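Local coordinates for protein TRAS1 ORF2p (Bombyx mori, PDB 1WDU) that probably nicks telomeric repeat DNA through this N-terminal endonuclease domain, as part of a telomere-specific non-LTR retrotransposon protein, at residues 191-196 / 206-211. The protein carries 1 engineered substitution. Numbering follows the deposited sequence.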
loop_
_atom_site.group_PDB
_atom_site.type_symbol
_atom_site.label_atom_id
_atom_site.label_comp_id
_atom_site.label_asym_id
_atom_site.label_seq_id
_atom_site.Cartn_x
_atom_site.Cartn_y
_atom_site.Cartn_z
ATOM N N VAL A 191 -1.171 15.896 6.293
ATOM C CA VAL A 191 0.269 15.730 6.448
ATOM C C VAL A 191 0.833 15.222 5.127
ATOM O O VAL A 191 0.382 14.204 4.603
ATOM C CB VAL A 191 0.597 14.708 7.553
ATOM C CG1 VAL A 191 2.108 14.589 7.722
ATOM C CG2 VAL A 191 -0.066 15.122 8.857
ATOM N N PRO A 192 1.828 15.927 4.566
ATOM C CA PRO A 192 2.416 15.499 3.293
ATOM C C PRO A 192 3.018 14.097 3.350
ATOM O O PRO A 192 3.769 13.768 4.268
ATOM C CB PRO A 192 3.466 16.577 3.020
ATOM C CG PRO A 192 3.890 16.988 4.402
ATOM C CD PRO A 192 2.565 17.074 5.127
ATOM N N THR A 193 2.668 13.266 2.375
ATOM C CA THR A 193 3.195 11.910 2.314
ATOM C C THR A 193 4.467 11.986 1.485
ATOM O O THR A 193 5.206 11.009 1.352
ATOM C CB THR A 193 2.194 10.938 1.650
ATOM O OG1 THR A 193 1.991 11.309 0.281
ATOM C CG2 THR A 193 0.858 10.967 2.386
ATOM N N PHE A 194 4.707 13.170 0.925
ATOM C CA PHE A 194 5.895 13.433 0.123
ATOM C C PHE A 194 6.356 14.867 0.354
ATOM O O PHE A 194 5.609 15.821 0.117
ATOM C CB PHE A 194 5.627 13.215 -1.368
ATOM C CG PHE A 194 6.832 13.463 -2.238
ATOM C CD1 PHE A 194 7.202 14.758 -2.589
ATOM C CD2 PHE A 194 7.625 12.402 -2.672
ATOM C CE1 PHE A 194 8.341 14.992 -3.358
ATOM C CE2 PHE A 194 8.766 12.624 -3.442
ATOM C CZ PHE A 194 9.124 13.921 -3.786
ATOM N N ASP A 195 7.594 15.001 0.819
ATOM C CA ASP A 195 8.185 16.301 1.107
ATOM C C ASP A 195 9.595 16.401 0.526
ATOM O O ASP A 195 10.387 15.464 0.628
ATOM C CB ASP A 195 8.228 16.522 2.621
ATOM C CG ASP A 195 8.963 17.788 3.005
ATOM O OD1 ASP A 195 8.512 18.884 2.613
ATOM O OD2 ASP A 195 9.995 17.684 3.699
ATOM N N THR A 196 9.897 17.541 -0.089
ATOM C CA THR A 196 11.208 17.777 -0.687
ATOM C C THR A 196 11.594 19.245 -0.529
ATOM O O THR A 196 10.744 20.094 -0.251
ATOM C CB THR A 196 11.220 17.426 -2.196
ATOM O OG1 THR A 196 10.812 16.065 -2.380
ATOM C CG2 THR A 196 12.623 17.607 -2.774
ATOM N N ARG A 206 0.552 15.016 -1.361
ATOM C CA ARG A 206 -0.048 13.787 -0.853
ATOM C C ARG A 206 -0.487 12.997 -2.079
ATOM O O ARG A 206 -1.554 13.247 -2.637
ATOM C CB ARG A 206 -1.258 14.088 0.052
ATOM C CG ARG A 206 -0.900 14.465 1.492
ATOM C CD ARG A 206 -2.117 14.949 2.301
ATOM N NE ARG A 206 -3.089 13.899 2.618
ATOM C CZ ARG A 206 -3.065 13.144 3.719
ATOM N NH1 ARG A 206 -2.113 13.306 4.632
ATOM N NH2 ARG A 206 -4.011 12.233 3.922
ATOM N N VAL A 207 0.354 12.057 -2.502
ATOM C CA VAL A 207 0.054 11.242 -3.673
ATOM C C VAL A 207 -0.104 9.761 -3.328
ATOM O O VAL A 207 -0.384 8.937 -4.204
ATOM C CB VAL A 207 1.144 11.416 -4.767
ATOM C CG1 VAL A 207 1.143 12.852 -5.270
ATOM C CG2 VAL A 207 2.516 11.061 -4.221
ATOM N N ASP A 208 0.065 9.431 -2.050
ATOM C CA ASP A 208 -0.081 8.053 -1.586
ATOM C C ASP A 208 -1.515 7.822 -1.098
ATOM O O ASP A 208 -2.052 8.611 -0.323
ATOM C CB ASP A 208 0.911 7.763 -0.457
ATOM C CG ASP A 208 2.355 7.932 -0.894
ATOM O OD1 ASP A 208 2.909 9.044 -0.717
ATOM O OD2 ASP A 208 2.939 6.956 -1.426
ATOM N N VAL A 209 -2.136 6.742 -1.549
ATOM C CA VAL A 209 -3.512 6.463 -1.157
ATOM C C VAL A 209 -3.681 5.050 -0.617
ATOM O O VAL A 209 -2.960 4.125 -1.010
ATOM C CB VAL A 209 -4.510 6.650 -2.359
ATOM C CG1 VAL A 209 -5.912 6.929 -1.833
ATOM C CG2 VAL A 209 -4.055 7.787 -3.263
ATOM N N THR A 210 -4.628 4.911 0.308
ATOM C CA THR A 210 -4.969 3.633 0.923
ATOM C C THR A 210 -6.487 3.543 0.841
ATOM O O THR A 210 -7.186 4.450 1.284
ATOM C CB THR A 210 -4.574 3.576 2.418
ATOM O OG1 THR A 210 -3.193 3.921 2.575
ATOM C CG2 THR A 210 -4.813 2.177 2.972
ATOM N N PHE A 211 -7.003 2.466 0.271
ATOM C CA PHE A 211 -8.444 2.316 0.158
ATOM C C PHE A 211 -8.847 0.863 0.299
ATOM O O PHE A 211 -8.031 -0.039 0.101
ATOM C CB PHE A 211 -8.944 2.926 -1.165
ATOM C CG PHE A 211 -8.150 2.520 -2.381
ATOM C CD1 PHE A 211 -8.505 1.401 -3.121
ATOM C CD2 PHE A 211 -7.096 3.302 -2.830
ATOM C CE1 PHE A 211 -7.830 1.067 -4.301
ATOM C CE2 PHE A 211 -6.411 2.972 -4.015
ATOM C CZ PHE A 211 -6.784 1.855 -4.744
HETATM O O HOH W 1 -2.387 13.183 7.339
#
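Arg206 NH1 is gripped twice: it donates to Val191 O at 2.7 Å and to a water, also at 2.7 Å. The site lies in the beta hairpin of strands 194-195 and 204-212, on a sheet of the four-layered alpha/beta sandwich of this DNase I-like endonuclease domain; a classic beta bulge sets Thr193 and Phe194 together against Ser205. Thr193 OG1 donates to Asp208 OD1 at 2.6 Å, on the anti lone pair of that carboxylate oxygen, and accepts a weak bond from the backbone N of Val207 at 3.3 Å. A chi1 of 64° wedges OG1 between backbone N and carbonyl carbon, so that it faces Val207 and Asp208, while CG2 lies 4.0 Å from Arg206 CG. The Thr193 and Asp208 side chains lie alongside each other, pointing opposite ways, and Met237 of strand 237-241 touches both.

Arg206 ties the strand to the chain leading into the hairpin. Bent at chi3 (70°), it runs beside Val191, whose O lies near the guanidinium plane; NH1, however, stands above the carbonyl plane and the bond is bent, 140° at the hydrogen. NE bonds Trp162 O and NH2 reaches Glu188 O weakly, so two backbone carbonyls, and a third more weakly, hold the buried guanidinium. An alanine here would remove all three donors and would probably loosen the hold on the carbonyls of Val191 and Trp162. The water that accepts from Arg206 NH1 also accepts from Val191 N at 3.2 Å, bridging two donors that cannot bond each other.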